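Putative cyclohexadienyl dehydrogenase and ADH prephenate dehydrogenase (Rhizobium meliloti, PDB 4WJI) probably catalyses the oxidative decarboxylation of prephenate to 4-hydroxyphenylpyruvate in tyrosine biosynthesis, and binds NADP and tyrosine. Local coordinates at residues 4-10 against 65-71; 90-96 against 115-121. The contacts are given in a common frame with arbitrary orientation. Residues are numbered along the deposited sequence.

Both interactions are parallel strand pairings in one sheet of the nucleotide-binding part of the chain. The chain opens with strand 4-10, passes through strands 29-35 and 53-55, and returns at 65-71. Interaction 1 closes that long loop and sets strand 67-70 beside strand 4-10. The chain then runs through helix 77-84 to 90-96. Helix 102-108 follows, and interaction 2 closes a shorter loop at 115-121. The two loops come in series and neither encloses the other. Strands 67-70 and 93-96 are direct neighbours: Val68 N lies 2.9 Å from Ile93 O, and Val68 O lies 2.8 Å from Thr95 N, both probable hydrogen bonds.

Interaction 1 (4-10 against 65-71); sequences FQTIALI and ADLVVVS. With NAP (NADP nicotinamide-adenine-dinucleotide phosphate), chain B.
Asp66 (chi1 m) anchors the start of this pairing. Its OD2 accepts a hydrogen bond from Thr6 N (2.9 Å), and a water bridges OD2 to Thr6 OG1, 2.7 Å from each. Asp66 OD1 forms a salt bridge with Lys89. Thr6 O receives both Asp66 N (3.0 Å) and Leu67 N (3.3 Å). A regular parallel ladder follows. Ala8 N donates to Leu67 O, Val69 N to Ala8 O, Ile10 N to Val69 O and Ser71 N to Ile10 O, each at 2.8 Å. Strands 6-10 and 67-70 are extended; the chain turns a corner at Gln5 (phi/psi -70/-43). Their axes approach to 4.8 Å at 16°. Ile7, Ala8, Leu9 and Ile10 pair with Leu67, Val68, Val69 and Val70, with CA atoms 4.7 to 5.0 Å apart.

On one face lie Ile7, Leu9, Leu67 and Val69. Leu9 (m, t) brings CD2 to 3.8 Å from Val69 CB. The other face carries Ala8, Ile10, Val68 and Val70. Ile10 (m, t) sets CD1 3.6 Å from Val68 CG1. The Phe4 ring takes a CH-pi contact from Leu67 CB, 4.0 Å from its centroid.

These are central strands of a Rossmann fold. Ser71 lines the NADP pocket, its O 3.6 Å from NAP C5D. Helix 14-26 covers Ile7, Leu9 and Val69, helix 77-84 covers Ile10 and Val70, and strand 29-35 flanks strand 4-10.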
loop_
_atom_site.group_PDB
_atom_site.type_symbol
_atom_site.label_atom_id
_atom_site.label_comp_id
_atom_site.label_asym_id
_atom_site.label_seq_id
_atom_site.Cartn_x
_atom_site.Cartn_y
_atom_site.Cartn_z
ATOM N N PHE A 4 -28.794 22.812 -7.239
ATOM C CA PHE A 4 -29.152 23.463 -5.986
ATOM C C PHE A 4 -28.914 24.941 -6.161
ATOM O O PHE A 4 -27.892 25.340 -6.693
ATOM C CB PHE A 4 -28.261 22.970 -4.848
ATOM C CG PHE A 4 -28.448 21.498 -4.535
ATOM C CD1 PHE A 4 -29.477 21.077 -3.734
ATOM C CD2 PHE A 4 -27.661 20.553 -5.162
ATOM C CE1 PHE A 4 -29.693 19.725 -3.498
ATOM C CE2 PHE A 4 -27.859 19.194 -4.944
ATOM C CZ PHE A 4 -28.901 18.778 -4.121
ATOM N N GLN A 5 -29.804 25.790 -5.651
ATOM C CA GLN A 5 -29.573 27.231 -5.800
ATOM C C GLN A 5 -28.397 27.651 -4.939
ATOM O O GLN A 5 -27.552 28.402 -5.398
ATOM C CB GLN A 5 -30.837 27.999 -5.461
ATOM C CG GLN A 5 -30.665 29.531 -5.592
ATOM C CD GLN A 5 -30.364 29.937 -7.033
ATOM O OE1 GLN A 5 -31.074 29.546 -7.946
ATOM N NE2 GLN A 5 -29.331 30.690 -7.230
ATOM N N THR A 6 -28.308 27.159 -3.699
ATOM C CA THR A 6 -27.210 27.525 -2.816
ATOM C C THR A 6 -26.714 26.262 -2.091
ATOM O O THR A 6 -27.511 25.503 -1.510
ATOM C CB THR A 6 -27.689 28.465 -1.752
ATOM O OG1 THR A 6 -28.272 29.629 -2.377
ATOM C CG2 THR A 6 -26.513 28.900 -0.885
ATOM N N ILE A 7 -25.410 26.024 -2.182
ATOM C CA ILE A 7 -24.733 24.940 -1.480
ATOM C C ILE A 7 -23.767 25.555 -0.492
ATOM O O ILE A 7 -22.918 26.337 -0.898
ATOM C CB ILE A 7 -23.994 23.990 -2.416
ATOM C CG1 ILE A 7 -24.960 23.382 -3.465
ATOM C CG2 ILE A 7 -23.292 22.902 -1.603
ATOM C CD1 ILE A 7 -24.264 22.478 -4.419
ATOM N N ALA A 8 -23.920 25.188 0.800
ATOM C CA ALA A 8 -23.000 25.638 1.841
ATOM C C ALA A 8 -22.059 24.489 2.198
ATOM O O ALA A 8 -22.512 23.362 2.499
ATOM C CB ALA A 8 -23.767 26.028 3.079
ATOM N N LEU A 9 -20.750 24.778 2.145
ATOM C CA LEU A 9 -19.722 23.784 2.457
ATOM C C LEU A 9 -19.142 24.155 3.783
ATOM O O LEU A 9 -18.515 25.212 3.918
ATOM C CB LEU A 9 -18.633 23.803 1.391
ATOM C CG LEU A 9 -19.156 23.493 -0.025
ATOM C CD1 LEU A 9 -18.019 23.583 -1.027
ATOM C CD2 LEU A 9 -19.848 22.121 -0.103
ATOM N N ILE A 10 -19.374 23.289 4.776
ATOM C CA ILE A 10 -18.810 23.513 6.123
ATOM C C ILE A 10 -17.619 22.576 6.273
ATOM O O ILE A 10 -17.784 21.348 6.368
ATOM C CB ILE A 10 -19.824 23.216 7.228
ATOM C CG1 ILE A 10 -21.090 24.065 7.045
ATOM C CG2 ILE A 10 -19.163 23.460 8.606
ATOM C CD1 ILE A 10 -22.202 23.834 8.039
ATOM N N ALA A 65 -29.549 28.115 2.577
ATOM C CA ALA A 65 -28.894 27.061 1.800
ATOM C C ALA A 65 -29.807 25.859 1.559
ATOM O O ALA A 65 -30.484 25.383 2.467
ATOM C CB ALA A 65 -27.605 26.616 2.466
ATOM N N ASP A 66 -29.819 25.390 0.330
ATOM C CA ASP A 66 -30.617 24.238 -0.071
ATOM C C ASP A 66 -29.920 22.935 0.273
ATOM O O ASP A 66 -30.587 21.946 0.624
ATOM C CB ASP A 66 -30.880 24.285 -1.587
ATOM C CG ASP A 66 -31.570 25.562 -1.999
ATOM O OD1 ASP A 66 -32.788 25.736 -1.665
ATOM O OD2 ASP A 66 -30.849 26.449 -2.548
ATOM N N LEU A 67 -28.577 22.916 0.170
ATOM C CA LEU A 67 -27.760 21.743 0.516
ATOM C C LEU A 67 -26.615 22.255 1.413
ATOM O O LEU A 67 -25.983 23.270 1.100
ATOM C CB LEU A 67 -27.170 21.092 -0.732
ATOM C CG LEU A 67 -26.252 19.897 -0.455
ATOM C CD1 LEU A 67 -27.012 18.764 0.178
ATOM C CD2 LEU A 67 -25.620 19.481 -1.763
ATOM N N VAL A 68 -26.402 21.564 2.544
ATOM C CA VAL A 68 -25.316 21.844 3.469
ATOM C C VAL A 68 -24.478 20.588 3.570
ATOM O O VAL A 68 -25.008 19.504 3.889
ATOM C CB VAL A 68 -25.864 22.184 4.866
ATOM C CG1 VAL A 68 -24.745 22.423 5.851
ATOM C CG2 VAL A 68 -26.782 23.391 4.780
ATOM N N VAL A 69 -23.192 20.700 3.192
ATOM C CA VAL A 69 -22.294 19.535 3.217
ATOM C C VAL A 69 -21.281 19.772 4.320
ATOM O O VAL A 69 -20.487 20.730 4.261
ATOM C CB VAL A 69 -21.543 19.397 1.863
ATOM C CG1 VAL A 69 -20.670 18.145 1.861
ATOM C CG2 VAL A 69 -22.488 19.376 0.701
ATOM N N VAL A 70 -21.279 18.867 5.294
ATOM C CA VAL A 70 -20.380 18.949 6.442
ATOM C C VAL A 70 -19.184 17.997 6.192
ATOM O O VAL A 70 -19.388 16.793 6.067
ATOM C CB VAL A 70 -21.112 18.595 7.742
ATOM C CG1 VAL A 70 -20.153 18.665 8.924
ATOM C CG2 VAL A 70 -22.306 19.516 7.952
ATOM N N SER A 71 -17.980 18.562 6.108
ATOM C CA SER A 71 -16.723 17.835 5.787
ATOM C C SER A 71 -15.644 18.176 6.809
ATOM O O SER A 71 -14.659 18.816 6.506
ATOM C CB SER A 71 -16.212 18.153 4.347
ATOM O OG SER A 71 -17.261 17.973 3.366
HETATM P PA NAP B . -9.009 17.942 6.194
HETATM O O1A NAP B . -8.424 18.085 4.842
HETATM O O2A NAP B . -8.153 17.880 7.414
HETATM O O5B NAP B . -10.036 19.157 6.410
HETATM C C5B NAP B . -10.597 19.398 7.695
HETATM C C4B NAP B . -11.646 20.508 7.667
HETATM O O4B NAP B . -12.359 20.472 8.898
HETATM C C3B NAP B . -11.034 21.896 7.605
HETATM O O3B NAP B . -11.941 22.825 7.032
HETATM C C2B NAP B . -10.886 22.266 9.057
HETATM O O2B NAP B . -10.941 23.650 9.260
HETATM C C1B NAP B . -12.123 21.649 9.650
HETATM N N9A NAP B . -12.096 21.320 11.101
HETATM C C8A NAP B . -11.191 20.614 11.760
HETATM N N7A NAP B . -11.470 20.438 13.026
HETATM C C5A NAP B . -12.651 21.092 13.209
HETATM C C6A NAP B . -13.471 21.289 14.338
HETATM N N6A NAP B . -13.136 20.782 15.540
HETATM N N1A NAP B . -14.587 21.964 14.161
HETATM C C2A NAP B . -14.891 22.439 12.965
HETATM N N3A NAP B . -14.186 22.320 11.856
HETATM C C4A NAP B . -13.058 21.640 12.015
HETATM O O3 NAP B . -10.022 16.702 6.242
HETATM P PN NAP B . -10.769 15.844 5.121
HETATM O O1N NAP B . -9.805 14.863 4.680
HETATM O O2N NAP B . -11.427 16.714 4.146
HETATM O O5D NAP B . -11.856 15.043 6.005
HETATM C C5D NAP B . -13.115 15.582 6.322
HETATM C C4D NAP B . -14.087 14.434 6.578
HETATM O O4D NAP B . -14.084 13.589 5.446
HETATM C C3D NAP B . -13.703 13.562 7.735
HETATM O O3D NAP B . -14.860 13.206 8.472
HETATM C C2D NAP B . -13.072 12.342 7.106
HETATM O O2D NAP B . -13.252 11.221 7.933
HETATM C C1D NAP B . -13.920 12.247 5.838
HETATM N N1N NAP B . -13.268 11.614 4.681
HETATM C C2N NAP B . -11.957 11.757 4.470
HETATM C C3N NAP B . -11.343 11.165 3.393
HETATM C C7N NAP B . -9.862 11.262 3.112
HETATM O O7N NAP B . -9.358 10.462 2.371
HETATM N N7N NAP B . -9.190 12.230 3.695
HETATM C C4N NAP B . -12.119 10.434 2.532
HETATM C C5N NAP B . -13.466 10.330 2.764
HETATM C C6N NAP B . -14.037 10.902 3.867
HETATM P P2B NAP B . -9.625 24.506 9.612
HETATM O O1X NAP B . -8.562 24.064 8.662
HETATM O O2X NAP B . -10.069 25.923 9.389
HETATM O O3X NAP B . -9.210 24.226 11.044
HETATM O O HOH W 1 -30.943 29.117 -2.045
#

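Interaction 2 (90-96 against 115-121); sequences PGAIVTD and DVHFVPG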
loop_
_atom_site.group_PDB
_atom_site.type_symbol
_atom_site.label_atom_id
_atom_site.label_comp_id
_atom_site.label_asym_id
_atom_site.label_seq_id
_atom_site.Cartn_x
_atom_site.Cartn_y
_atom_site.Cartn_z
ATOM N N PRO A 90 -36.460 25.689 6.275
ATOM C CA PRO A 90 -37.287 24.520 6.046
ATOM C C PRO A 90 -36.968 23.846 4.736
ATOM O O PRO A 90 -36.822 24.538 3.702
ATOM C CB PRO A 90 -38.722 25.078 6.062
ATOM C CG PRO A 90 -38.628 26.368 6.776
ATOM C CD PRO A 90 -37.256 26.908 6.490
ATOM N N GLY A 91 -36.849 22.509 4.780
ATOM C CA GLY A 91 -36.595 21.711 3.570
ATOM C C GLY A 91 -35.124 21.659 3.139
ATOM O O GLY A 91 -34.812 21.045 2.127
ATOM N N ALA A 92 -34.228 22.328 3.892
ATOM C CA ALA A 92 -32.785 22.175 3.626
ATOM C C ALA A 92 -32.405 20.696 3.725
ATOM O O ALA A 92 -32.952 19.952 4.558
ATOM C CB ALA A 92 -31.959 23.020 4.617
ATOM N N ILE A 93 -31.438 20.295 2.905
ATOM C CA ILE A 93 -30.841 18.962 3.008
ATOM C C ILE A 93 -29.467 19.132 3.658
ATOM O O ILE A 93 -28.643 19.921 3.204
ATOM C CB ILE A 93 -30.683 18.277 1.644
ATOM C CG1 ILE A 93 -32.031 18.114 0.948
ATOM C CG2 ILE A 93 -30.023 16.910 1.829
ATOM C CD1 ILE A 93 -31.952 17.674 -0.490
ATOM N N VAL A 94 -29.258 18.402 4.759
ATOM C CA VAL A 94 -27.989 18.374 5.448
ATOM C C VAL A 94 -27.350 17.027 5.230
ATOM O O VAL A 94 -27.980 15.989 5.457
ATOM C CB VAL A 94 -28.129 18.628 6.970
ATOM C CG1 VAL A 94 -26.779 18.527 7.662
ATOM C CG2 VAL A 94 -28.689 19.986 7.215
ATOM N N THR A 95 -26.098 17.033 4.745
ATOM C CA THR A 95 -25.358 15.793 4.510
ATOM C C THR A 95 -23.945 15.958 5.065
ATOM O O THR A 95 -23.519 17.024 5.482
ATOM C CB THR A 95 -25.337 15.402 2.995
ATOM O OG1 THR A 95 -24.837 14.073 2.848
ATOM C CG2 THR A 95 -24.495 16.348 2.187
ATOM N N ASP A 96 -23.263 14.861 5.143
ATOM C CA ASP A 96 -21.906 14.847 5.581
ATOM C C ASP A 96 -21.127 13.873 4.743
ATOM O O ASP A 96 -21.620 13.207 3.787
ATOM C CB ASP A 96 -21.835 14.461 7.063
ATOM C CG ASP A 96 -21.878 12.952 7.258
ATOM O OD1 ASP A 96 -22.845 12.362 6.748
ATOM O OD2 ASP A 96 -20.940 12.326 7.890
ATOM N N ASP A 115 -37.984 19.827 10.310
ATOM C CA ASP A 115 -38.237 20.351 8.959
ATOM C C ASP A 115 -37.070 20.282 7.999
ATOM O O ASP A 115 -37.181 20.748 6.859
ATOM C CB ASP A 115 -38.813 21.779 8.981
ATOM C CG ASP A 115 -37.859 22.838 9.620
ATOM O OD1 ASP A 115 -36.907 22.463 10.313
ATOM O OD2 ASP A 115 -38.068 24.066 9.437
ATOM N N VAL A 116 -35.943 19.736 8.435
ATOM C CA VAL A 116 -34.824 19.558 7.500
ATOM C C VAL A 116 -34.606 18.088 7.228
ATOM O O VAL A 116 -35.044 17.231 8.003
ATOM C CB VAL A 116 -33.536 20.203 7.972
ATOM C CG1 VAL A 116 -33.731 21.675 8.292
ATOM C CG2 VAL A 116 -32.869 19.485 9.090
ATOM N N HIS A 117 -33.981 17.800 6.090
ATOM C CA HIS A 117 -33.723 16.420 5.682
ATOM C C HIS A 117 -32.255 16.041 5.902
ATOM O O HIS A 117 -31.347 16.595 5.288
ATOM C CB HIS A 117 -34.035 16.226 4.196
ATOM C CG HIS A 117 -35.365 16.757 3.785
ATOM N ND1 HIS A 117 -36.535 16.269 4.308
ATOM C CD2 HIS A 117 -35.707 17.755 2.935
ATOM C CE1 HIS A 117 -37.553 16.930 3.776
ATOM N NE2 HIS A 117 -37.079 17.834 2.933
ATOM N N PHE A 118 -32.019 15.041 6.711
ATOM C CA PHE A 118 -30.651 14.626 7.078
ATOM C C PHE A 118 -30.323 13.359 6.312
ATOM O O PHE A 118 -30.920 12.296 6.605
ATOM C CB PHE A 118 -30.618 14.379 8.605
ATOM C CG PHE A 118 -29.294 13.967 9.150
ATOM C CD1 PHE A 118 -28.095 14.470 8.635
ATOM C CD2 PHE A 118 -29.234 13.109 10.223
ATOM C CE1 PHE A 118 -26.855 14.095 9.169
ATOM C CE2 PHE A 118 -28.014 12.753 10.783
ATOM C CZ PHE A 118 -26.816 13.236 10.241
ATOM N N VAL A 119 -29.385 13.448 5.371
ATOM C CA VAL A 119 -29.009 12.313 4.518
ATOM C C VAL A 119 -27.512 12.114 4.599
ATOM O O VAL A 119 -26.774 12.756 3.871
ATOM C CB VAL A 119 -29.396 12.521 3.037
ATOM C CG1 VAL A 119 -29.158 11.215 2.275
ATOM C CG2 VAL A 119 -30.854 12.976 2.929
ATOM N N PRO A 120 -27.059 11.292 5.525
ATOM C CA PRO A 120 -25.626 11.086 5.734
ATOM C C PRO A 120 -24.969 10.402 4.539
ATOM O O PRO A 120 -25.573 9.589 3.922
ATOM C CB PRO A 120 -25.575 10.177 6.967
ATOM C CG PRO A 120 -26.888 10.332 7.634
ATOM C CD PRO A 120 -27.863 10.539 6.503
ATOM N N GLY A 121 -23.733 10.750 4.249
ATOM C CA GLY A 121 -23.025 10.212 3.124
ATOM C C GLY A 121 -21.590 9.877 3.508
ATOM O O GLY A 121 -21.069 10.245 4.579
#
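Ile93 and Val119 meet on one face of this pair, Ile93 CG2 to Val119 CG2 at 4.2 Å, against helix 155-167. On the other face Val94 CG1 lies 4.4 Å from Phe118 CD1, and both side chains pack on Met108 of helix 102-108. Ile93 with His117 and Val94 with Phe118 form parallel beta bridges. The backbone bonds are His117 N to Ala92 O (2.8 Å), Val94 N to His117 O (2.8 Å) and Val119 N to Val94 O (2.9 Å). Before the strands, Gly91 N donates to Asp115 O at 2.7 Å; Gly91 has a positive phi there. At the far end side chains join in: Thr95 OG1 donates to Val119 O (2.6 Å), and Gly121 N donates to Asp96 OD1 (3.1 Å), with a weak bond to Asp96 O (3.3 Å). Asp96 OD2 forms a salt bridge with Lys101. Strand 93-96, helix 102-108 and strand 117-123 make a beta-alpha-beta unit of the Rossmann fold, and the side chain of Asp96 lies about 6 Å from the bound NADP.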